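Local coordinates for protein MSM0273 (Mycobacterium smegmatis, PDB 5L37) that assembles into pentamers that form part of the shell of the RMM bacterial microcompartment, probably closing its vertices as related EutN/CcmL proteins do, at residues T5-V10 against F24-V29; S34-F39 against I69-I74. One frame throughout, in Å; residues are numbered along the deposited sequence.

Contact 1. Residues T5-V10 against F24-V29; sequences TVTGNV and FLEVEV
Thr7 and Gly8 both face Glu26 across two antiparallel strands, a classic beta bulge in the barrel-like sheet of this EutN/CcmL subunit. Glu26 O accepts an almost straight bond from Thr7 N (2.8 Å, 174° at the hydrogen) and a weak, longer one from Gly8 N (3.4 Å). The extra residue shifts the register by one: before the bulge Thr5 and Glu28 exchange two backbone bonds, and after it Glu26 N donates to Gly8 O.

The Glu26 side chain lies obliquely across Thr7. Its CB is 3.6 Å from Thr7 OG1. With CG anti to the backbone N (chi1 -175°) and the chain extended beyond it, CG passes 3.4 Å from Thr7 OG1 and CD follows. At the tip OE1 accepts the hydrogen of Thr7 OG1 at 3.0 Å on its anti lone pair, the one turned away from OE2, and also forms a salt bridge with Arg35. OE2 has a weak, long ion pair with Arg3 of a neighbouring subunit. Thr7 uses its other branch, CG2, against CB of Glu28, whose OE1 likewise pairs with Arg35.

On the opposite face Val6 CG1 packs on Leu25 CD1 at 4.0 Å, and nearer the exposed end Leu25 CD2 abuts the amide of Asn9, nearest ND2. Val10 N donates to Phe24 O, and a water bridges the neighbouring polar groups, giving a hydrogen to Asn9 OD1 and accepting one from Phe24 N, at 2.9 Å each.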
loop_
_atom_site.group_PDB
_atom_site.type_symbol
_atom_site.label_atom_id
_atom_site.label_comp_id
_atom_site.label_asym_id
_atom_site.label_seq_id
_atom_site.Cartn_x
_atom_site.Cartn_y
_atom_site.Cartn_z
ATOM N N THR C 5 14.796 -7.626 -11.503
ATOM C CA THR C 5 15.288 -8.361 -12.655
ATOM C C THR C 5 14.207 -9.322 -13.083
ATOM O O THR C 5 13.672 -10.051 -12.239
ATOM C CB THR C 5 16.595 -9.137 -12.322
ATOM O OG1 THR C 5 17.578 -8.192 -11.868
ATOM C CG2 THR C 5 17.123 -9.874 -13.545
ATOM N N VAL C 6 13.896 -9.328 -14.379
ATOM C CA VAL C 6 12.945 -10.300 -14.936
ATOM C C VAL C 6 13.545 -11.710 -14.919
ATOM O O VAL C 6 14.667 -11.941 -15.400
ATOM C CB VAL C 6 12.551 -9.964 -16.370
ATOM C CG1 VAL C 6 11.520 -10.990 -16.886
ATOM C CG2 VAL C 6 11.959 -8.519 -16.466
ATOM N N THR C 7 12.811 -12.656 -14.341
ATOM C CA THR C 7 13.356 -14.009 -14.219
ATOM C C THR C 7 12.569 -15.002 -15.050
ATOM O O THR C 7 13.062 -16.100 -15.375
ATOM C CB THR C 7 13.366 -14.476 -12.760
ATOM O OG1 THR C 7 12.051 -14.329 -12.211
ATOM C CG2 THR C 7 14.328 -13.620 -11.917
ATOM N N GLY C 8 11.364 -14.638 -15.454
ATOM C CA GLY C 8 10.590 -15.567 -16.271
ATOM C C GLY C 8 9.201 -15.090 -16.626
ATOM O O GLY C 8 8.786 -14.006 -16.238
ATOM N N ASN C 9 8.444 -15.941 -17.303
ATOM C CA ASN C 9 7.105 -15.559 -17.715
ATOM C C ASN C 9 6.156 -16.408 -16.896
ATOM O O ASN C 9 6.504 -17.510 -16.444
ATOM C CB ASN C 9 6.895 -15.776 -19.222
ATOM C CG ASN C 9 6.034 -14.676 -19.869
ATOM O OD1 ASN C 9 4.910 -14.380 -19.441
ATOM N ND2 ASN C 9 6.594 -14.040 -20.898
ATOM N N VAL C 10 4.977 -15.886 -16.645
ATOM C CA VAL C 10 4.009 -16.600 -15.875
ATOM C C VAL C 10 2.931 -16.936 -16.846
ATOM O O VAL C 10 2.327 -16.039 -17.423
ATOM C CB VAL C 10 3.462 -15.735 -14.739
ATOM C CG1 VAL C 10 2.318 -16.430 -14.045
ATOM C CG2 VAL C 10 4.580 -15.423 -13.818
ATOM N N PHE C 24 2.430 -11.242 -17.927
ATOM C CA PHE C 24 2.730 -11.390 -16.497
ATOM C C PHE C 24 4.178 -11.890 -16.375
ATOM O O PHE C 24 4.479 -12.993 -16.802
ATOM C CB PHE C 24 1.800 -12.403 -15.818
ATOM C CG PHE C 24 0.362 -11.987 -15.758
ATOM C CD1 PHE C 24 -0.022 -10.863 -15.036
ATOM C CD2 PHE C 24 -0.611 -12.780 -16.323
ATOM C CE1 PHE C 24 -1.392 -10.490 -14.945
ATOM C CE2 PHE C 24 -1.970 -12.417 -16.228
ATOM C CZ PHE C 24 -2.343 -11.280 -15.559
ATOM N N LEU C 25 5.055 -11.117 -15.756
ATOM C CA LEU C 25 6.450 -11.551 -15.648
ATOM C C LEU C 25 6.812 -11.766 -14.198
ATOM O O LEU C 25 6.451 -10.961 -13.315
ATOM C CB LEU C 25 7.402 -10.501 -16.273
ATOM C CG LEU C 25 7.169 -10.182 -17.786
ATOM C CD1 LEU C 25 8.234 -9.166 -18.269
ATOM C CD2 LEU C 25 7.175 -11.434 -18.654
ATOM N N GLU C 26 7.525 -12.847 -13.941
ATOM C CA GLU C 26 8.109 -13.010 -12.620
ATOM C C GLU C 26 9.372 -12.130 -12.560
ATOM O O GLU C 26 10.143 -12.101 -13.513
ATOM C CB GLU C 26 8.457 -14.468 -12.335
ATOM C CG GLU C 26 8.955 -14.652 -10.899
ATOM C CD GLU C 26 9.321 -16.074 -10.580
ATOM O OE1 GLU C 26 10.391 -16.529 -11.046
ATOM O OE2 GLU C 26 8.534 -16.733 -9.865
ATOM N N VAL C 27 9.537 -11.395 -11.461
ATOM C CA VAL C 27 10.701 -10.525 -11.276
ATOM C C VAL C 27 11.268 -10.787 -9.889
ATOM O O VAL C 27 10.556 -11.247 -9.001
ATOM C CB VAL C 27 10.357 -9.022 -11.426
ATOM C CG1 VAL C 27 9.720 -8.761 -12.809
ATOM C CG2 VAL C 27 9.442 -8.506 -10.248
ATOM N N GLU C 28 12.542 -10.481 -9.719
ATOM C CA GLU C 28 13.208 -10.595 -8.442
ATOM C C GLU C 28 13.720 -9.213 -8.065
ATOM O O GLU C 28 14.441 -8.567 -8.841
ATOM C CB GLU C 28 14.348 -11.596 -8.530
ATOM C CG GLU C 28 15.147 -11.693 -7.276
ATOM C CD GLU C 28 16.118 -12.842 -7.303
ATOM O OE1 GLU C 28 16.200 -13.572 -8.320
ATOM O OE2 GLU C 28 16.831 -12.993 -6.297
ATOM N N VAL C 29 13.325 -8.751 -6.895
ATOM C CA VAL C 29 13.678 -7.408 -6.465
ATOM C C VAL C 29 15.152 -7.362 -6.098
ATOM O O VAL C 29 15.658 -8.238 -5.392
ATOM C CB VAL C 29 12.795 -6.955 -5.263
ATOM C CG1 VAL C 29 13.190 -5.557 -4.816
ATOM C CG2 VAL C 29 11.346 -6.950 -5.659
HETATM O O HOH W 1 2.135 -13.654 -19.575
#

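Contact 2. Residues S34-F39 against I69-I74; sequences SRMIAF and IDALII
Ala71 and Ala38 meet methyl to methyl, CB to CB at 4.1 Å, in the buried middle of the subunit. Ile73 CG1 approaches the same Ala38 CB, while Met36 SD lies 4.3 Å from Ala71 CB. Further out, Phe39 and Ile69 cross at about a right angle: Ile69 CG2 packs on Phe39 CB at 3.7 Å, and Ile69 CD1 approaches ring atom CD1 obliquely. With CG anti to the backbone N (chi1 -160°), the Phe39 ring leads away from strand 71-76, and Leu72 CD1 meets it at the edge, near its plane, by CD2. The backbones join in a single bridge between Phe39 and Leu72, with strands 35-40 and 71-76, the outermost two of the sheet, meeting as in the closure of an OB-type barrel. The segments 35-39 and 71-74 run at 60° to each other, and two hydrogen bonds hold the junction: Phe39 N donates to Ala71 O and Ile73 N to Phe39 O, 2.9 Å each. Beside the bridge the buried Asp70 carboxylate turns to a neighbouring subunit, OD1 accepting from Met1 N and OD2 from Gln54 N of that chain.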
loop_
_atom_site.group_PDB
_atom_site.type_symbol
_atom_site.label_atom_id
_atom_site.label_comp_id
_atom_site.label_asym_id
_atom_site.label_seq_id
_atom_site.Cartn_x
_atom_site.Cartn_y
_atom_site.Cartn_z
ATOM N N SER C 34 13.383 -10.701 -3.039
ATOM C CA SER C 34 11.957 -11.024 -3.038
ATOM C C SER C 34 11.424 -11.187 -4.429
ATOM O O SER C 34 11.804 -10.449 -5.317
ATOM C CB SER C 34 11.124 -9.960 -2.326
ATOM O OG SER C 34 11.432 -9.950 -0.949
ATOM N N ARG C 35 10.482 -12.112 -4.595
ATOM C CA ARG C 35 9.880 -12.252 -5.902
ATOM C C ARG C 35 8.447 -11.753 -5.925
ATOM O O ARG C 35 7.736 -11.777 -4.912
ATOM C CB ARG C 35 9.949 -13.702 -6.365
ATOM C CG ARG C 35 11.402 -14.090 -6.639
ATOM C CD ARG C 35 11.591 -15.403 -7.352
ATOM N NE ARG C 35 13.014 -15.529 -7.676
ATOM C CZ ARG C 35 13.499 -16.243 -8.687
ATOM N NH1 ARG C 35 12.673 -16.861 -9.519
ATOM N NH2 ARG C 35 14.810 -16.292 -8.901
ATOM N N MET C 36 8.047 -11.272 -7.093
ATOM C CA MET C 36 6.650 -10.920 -7.336
ATOM C C MET C 36 6.357 -11.037 -8.820
ATOM O O MET C 36 7.251 -11.309 -9.638
ATOM C CB MET C 36 6.313 -9.493 -6.846
ATOM C CG MET C 36 6.785 -8.419 -7.786
ATOM S SD MET C 36 6.458 -6.708 -7.193
ATOM C CE MET C 36 7.651 -6.644 -5.898
ATOM N N ILE C 37 5.084 -10.900 -9.166
ATOM C CA ILE C 37 4.648 -10.899 -10.552
ATOM C C ILE C 37 4.249 -9.490 -10.932
ATOM O O ILE C 37 3.391 -8.861 -10.274
ATOM C CB ILE C 37 3.441 -11.898 -10.803
ATOM C CG1 ILE C 37 3.777 -13.322 -10.285
ATOM C CG2 ILE C 37 3.010 -11.860 -12.301
ATOM C CD1 ILE C 37 5.079 -13.890 -10.756
ATOM N N ALA C 38 4.873 -8.995 -12.004
ATOM C CA ALA C 38 4.584 -7.660 -12.486
ATOM C C ALA C 38 4.028 -7.711 -13.875
ATOM O O ALA C 38 4.430 -8.572 -14.677
ATOM C CB ALA C 38 5.869 -6.770 -12.469
ATOM N N PHE C 39 3.124 -6.789 -14.187
ATOM C CA PHE C 39 2.570 -6.694 -15.534
ATOM C C PHE C 39 3.525 -5.937 -16.437
ATOM O O PHE C 39 4.163 -4.994 -15.999
ATOM C CB PHE C 39 1.198 -5.990 -15.510
ATOM C CG PHE C 39 0.375 -6.272 -16.709
ATOM C CD1 PHE C 39 -0.214 -7.512 -16.842
ATOM C CD2 PHE C 39 0.178 -5.312 -17.716
ATOM C CE1 PHE C 39 -0.989 -7.828 -17.956
ATOM C CE2 PHE C 39 -0.596 -5.605 -18.851
ATOM C CZ PHE C 39 -1.178 -6.874 -18.967
ATOM N N ILE C 69 -4.582 -4.878 -11.578
ATOM C CA ILE C 69 -3.130 -5.000 -11.677
ATOM C C ILE C 69 -2.515 -4.103 -10.615
ATOM O O ILE C 69 -2.839 -2.888 -10.577
ATOM C CB ILE C 69 -2.671 -4.542 -13.100
ATOM C CG1 ILE C 69 -3.244 -5.500 -14.147
ATOM C CG2 ILE C 69 -1.151 -4.421 -13.195
ATOM C CD1 ILE C 69 -2.722 -6.890 -13.994
ATOM N N ASP C 70 -1.628 -4.663 -9.779
ATOM C CA ASP C 70 -1.013 -3.892 -8.676
ATOM C C ASP C 70 0.541 -3.806 -8.803
ATOM O O ASP C 70 1.229 -3.442 -7.846
ATOM C CB ASP C 70 -1.420 -4.525 -7.321
ATOM C CG ASP C 70 -0.829 -5.944 -7.113
ATOM O OD1 ASP C 70 -0.053 -6.370 -7.978
ATOM O OD2 ASP C 70 -1.111 -6.580 -6.069
ATOM N N ALA C 71 1.084 -4.130 -9.980
ATOM C CA ALA C 71 2.535 -3.995 -10.222
ATOM C C ALA C 71 2.769 -3.888 -11.710
ATOM O O ALA C 71 2.202 -4.684 -12.466
ATOM C CB ALA C 71 3.289 -5.213 -9.649
ATOM N N LEU C 72 3.516 -2.874 -12.123
ATOM C CA LEU C 72 3.699 -2.551 -13.549
ATOM C C LEU C 72 5.142 -2.200 -13.772
ATOM O O LEU C 72 5.700 -1.378 -13.068
ATOM C CB LEU C 72 2.810 -1.363 -13.964
ATOM C CG LEU C 72 2.939 -0.870 -15.409
ATOM C CD1 LEU C 72 2.454 -1.957 -16.427
ATOM C CD2 LEU C 72 2.101 0.393 -15.534
ATOM N N ILE C 73 5.739 -2.817 -14.793
ATOM C CA ILE C 73 7.066 -2.387 -15.224
ATOM C C ILE C 73 6.965 -1.074 -15.982
ATOM O O ILE C 73 6.226 -0.968 -16.971
ATOM C CB ILE C 73 7.701 -3.504 -16.075
ATOM C CG1 ILE C 73 8.149 -4.644 -15.143
ATOM C CG2 ILE C 73 8.885 -2.933 -16.910
ATOM C CD1 ILE C 73 8.403 -6.024 -15.922
ATOM N N ILE C 74 7.671 -0.046 -15.510
ATOM C CA ILE C 74 7.521 1.256 -16.157
ATOM C C ILE C 74 8.723 1.613 -17.026
ATOM O O ILE C 74 8.680 2.628 -17.716
ATOM C CB ILE C 74 7.217 2.425 -15.128
ATOM C CG1 ILE C 74 8.365 2.618 -14.178
ATOM C CG2 ILE C 74 5.922 2.147 -14.360
ATOM C CD1 ILE C 74 8.164 3.891 -13.301
#

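Overall arrangement
Contacts 1 and 2 follow one another along the chain and share one sheet, in which strands 23-29 and 35-40 are neighbours; their centres lie 8 Å apart. Arg35, on the strand that contact 2 uses, reaches back to contact 1, its NH1 2.8 Å from Glu26 OE1. A probable hydrogen bond between Val29 N and Ser34 O (2.8 Å) joins the end of strand 23-29 to the residue just before strand 35-40, and Val10 CG2 packs on Ile37 CD1 at 3.5 Å. Contact 1 pairs strands 2-9 and 23-29 within the sheet; contact 2 joins its outer strands, 35-40 and 71-76. Both also touch the same neighbouring subunit, whereas contact 2 additionally reaches a third one, where Leu72 and Ile74 pack on its Ile16.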